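Local coordinates for protein endo-1,3-beta-glucanase, family GH16 (Zobellia galactanivorans, PDB 4CRQ) that probably hydrolyses internal beta-1,3-glucosidic bonds of laminarin, this chain being the calcium-binding GH16 catalytic module of a longer modular laminarinase, at residues Ala44-Gly48 with Asn49-Thr53. The protein carries 1 engineered substitution. Numbering follows the deposited sequence.
With CA (calcium ion), chain C.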
loop_
_atom_site.group_PDB
_atom_site.type_symbol
_atom_site.label_atom_id
_atom_site.label_comp_id
_atom_site.label_asym_id
_atom_site.label_seq_id
_atom_site.Cartn_x
_atom_site.Cartn_y
_atom_site.Cartn_z
ATOM N N ALA A 44 -3.424 15.729 -1.424
ATOM C CA ALA A 44 -3.821 16.781 -2.372
ATOM C C ALA A 44 -3.456 16.344 -3.771
ATOM O O ALA A 44 -2.824 15.318 -3.930
ATOM C CB ALA A 44 -3.137 18.108 -2.023
ATOM N N VAL A 45 -3.864 17.086 -4.795
ATOM C CA VAL A 45 -3.443 16.793 -6.162
ATOM C C VAL A 45 -2.668 18.002 -6.661
ATOM O O VAL A 45 -3.101 19.148 -6.454
ATOM C CB VAL A 45 -4.637 16.427 -7.083
ATOM C CG1 VAL A 45 -4.322 16.535 -8.584
ATOM C CG2 VAL A 45 -5.088 15.019 -6.762
ATOM N N GLU A 46 -1.532 17.728 -7.299
ATOM C CA GLU A 46 -0.688 18.756 -7.916
ATOM C C GLU A 46 -0.164 18.205 -9.217
ATOM O O GLU A 46 0.384 17.096 -9.224
ATOM C CB GLU A 46 0.519 19.140 -7.045
ATOM C CG GLU A 46 0.243 19.801 -5.702
ATOM C CD GLU A 46 1.533 20.234 -5.000
ATOM O OE1 GLU A 46 2.203 21.181 -5.477
ATOM O OE2 GLU A 46 1.888 19.639 -3.968
ATOM N N ASN A 47 -0.329 18.964 -10.307
ATOM C CA ASN A 47 0.240 18.595 -11.631
ATOM C C ASN A 47 -0.044 17.148 -12.047
ATOM O O ASN A 47 0.868 16.411 -12.466
ATOM C CB ASN A 47 1.761 18.891 -11.660
ATOM C CG ASN A 47 2.087 20.339 -11.327
ATOM O OD1 ASN A 47 1.445 21.269 -11.823
ATOM N ND2 ASN A 47 3.085 20.533 -10.481
ATOM N N GLY A 48 -1.306 16.741 -11.913
ATOM C CA GLY A 48 -1.717 15.390 -12.305
ATOM C C GLY A 48 -1.282 14.253 -11.398
ATOM O O GLY A 48 -1.370 13.089 -11.799
ATOM N N ASN A 49 -0.819 14.563 -10.191
ATOM C CA ASN A 49 -0.434 13.535 -9.260
ATOM C C ASN A 49 -1.202 13.682 -7.961
ATOM O O ASN A 49 -1.422 14.831 -7.490
ATOM C CB ASN A 49 1.057 13.665 -8.848
ATOM C CG ASN A 49 2.020 13.293 -9.947
ATOM O OD1 ASN A 49 2.522 12.190 -9.971
ATOM N ND2 ASN A 49 2.271 14.206 -10.868
ATOM N N LEU A 50 -1.567 12.549 -7.367
ATOM C CA LEU A 50 -1.873 12.534 -5.942
ATOM C C LEU A 50 -0.560 12.798 -5.185
ATOM O O LEU A 50 0.483 12.199 -5.484
ATOM C CB LEU A 50 -2.435 11.176 -5.507
ATOM C CG LEU A 50 -2.574 10.875 -4.006
ATOM C CD1 LEU A 50 -3.642 11.789 -3.418
ATOM C CD2 LEU A 50 -2.873 9.396 -3.774
ATOM N N VAL A 51 -0.619 13.705 -4.215
ATOM C CA VAL A 51 0.544 13.997 -3.371
ATOM C C VAL A 51 0.133 13.657 -1.953
ATOM O O VAL A 51 -0.778 14.298 -1.409
ATOM C CB VAL A 51 1.004 15.481 -3.486
ATOM C CG1 VAL A 51 2.266 15.737 -2.657
ATOM C CG2 VAL A 51 1.200 15.872 -4.957
ATOM N N ILE A 52 0.795 12.661 -1.343
ATOM C CA ILE A 52 0.626 12.388 0.099
ATOM C C ILE A 52 1.864 12.977 0.764
ATOM O O ILE A 52 3.023 12.575 0.465
ATOM C CB ILE A 52 0.468 10.891 0.417
ATOM C CG1 ILE A 52 -0.871 10.350 -0.140
ATOM C CG2 ILE A 52 0.664 10.613 1.936
ATOM C CD1 ILE A 52 -1.011 8.841 -0.041
ATOM N N THR A 53 1.629 13.917 1.685
ATOM C CA THR A 53 2.731 14.614 2.344
ATOM C C THR A 53 2.841 14.242 3.815
ATOM O O THR A 53 1.864 14.394 4.550
ATOM C CB THR A 53 2.576 16.162 2.210
ATOM O OG1 THR A 53 2.443 16.518 0.829
ATOM C CG2 THR A 53 3.792 16.901 2.815
HETATM CA CA CA C . -1.927 11.537 -13.360
HETATM O O HOH W 1 -3.380 13.255 -14.624
HETATM O O HOH W 2 -2.260 10.060 -15.136
HETATM O O HOH W 3 -0.750 13.048 -15.020
#
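With chi1 at -71°, the amide of Asn49 stands beside its own backbone N and swings back over the turn, where ND2 makes a weak, bent hydrogen bond of 3.1 Å to Asn47 O. A similar first torsion in Glu46, with the chain extended beyond CG, lays this side chain obliquely across Val51: CB is 3.9 Å from Val51 CG2, and the carboxylate oxygen OE2 also grazes both valine methyls. Asn49, Glu46, Val51 and Ala44 share one face of this beta hairpin with a two-residue loop, whereas Val45 and Leu50 form a non-hydrogen-bonded pair on the other. The type I' turn from Glu46 to Asn49, with positive phi at Asn47 and Gly48, is closed by Glu46 N to Asn49 O (2.9 Å) and Asn49 N to Glu46 O (3.0 Å). Farther along, Val51 N reaches Ala44 O at 2.7 Å. The turn presents Gly48 O to the calcium ion at 2.3 Å; three waters, Glu10 and Asp225 also bind the metal. Asn49 OD1 is hydrogen-bonded by Tyr156 OH. Strand 49-59 pairs antiparallel with strand 220-231, whose Gln221 and Leu223 touch Val51, while on the opposite face Leu50 packs against Met69 of strand 62-70 and Leu200 of strand 196-204.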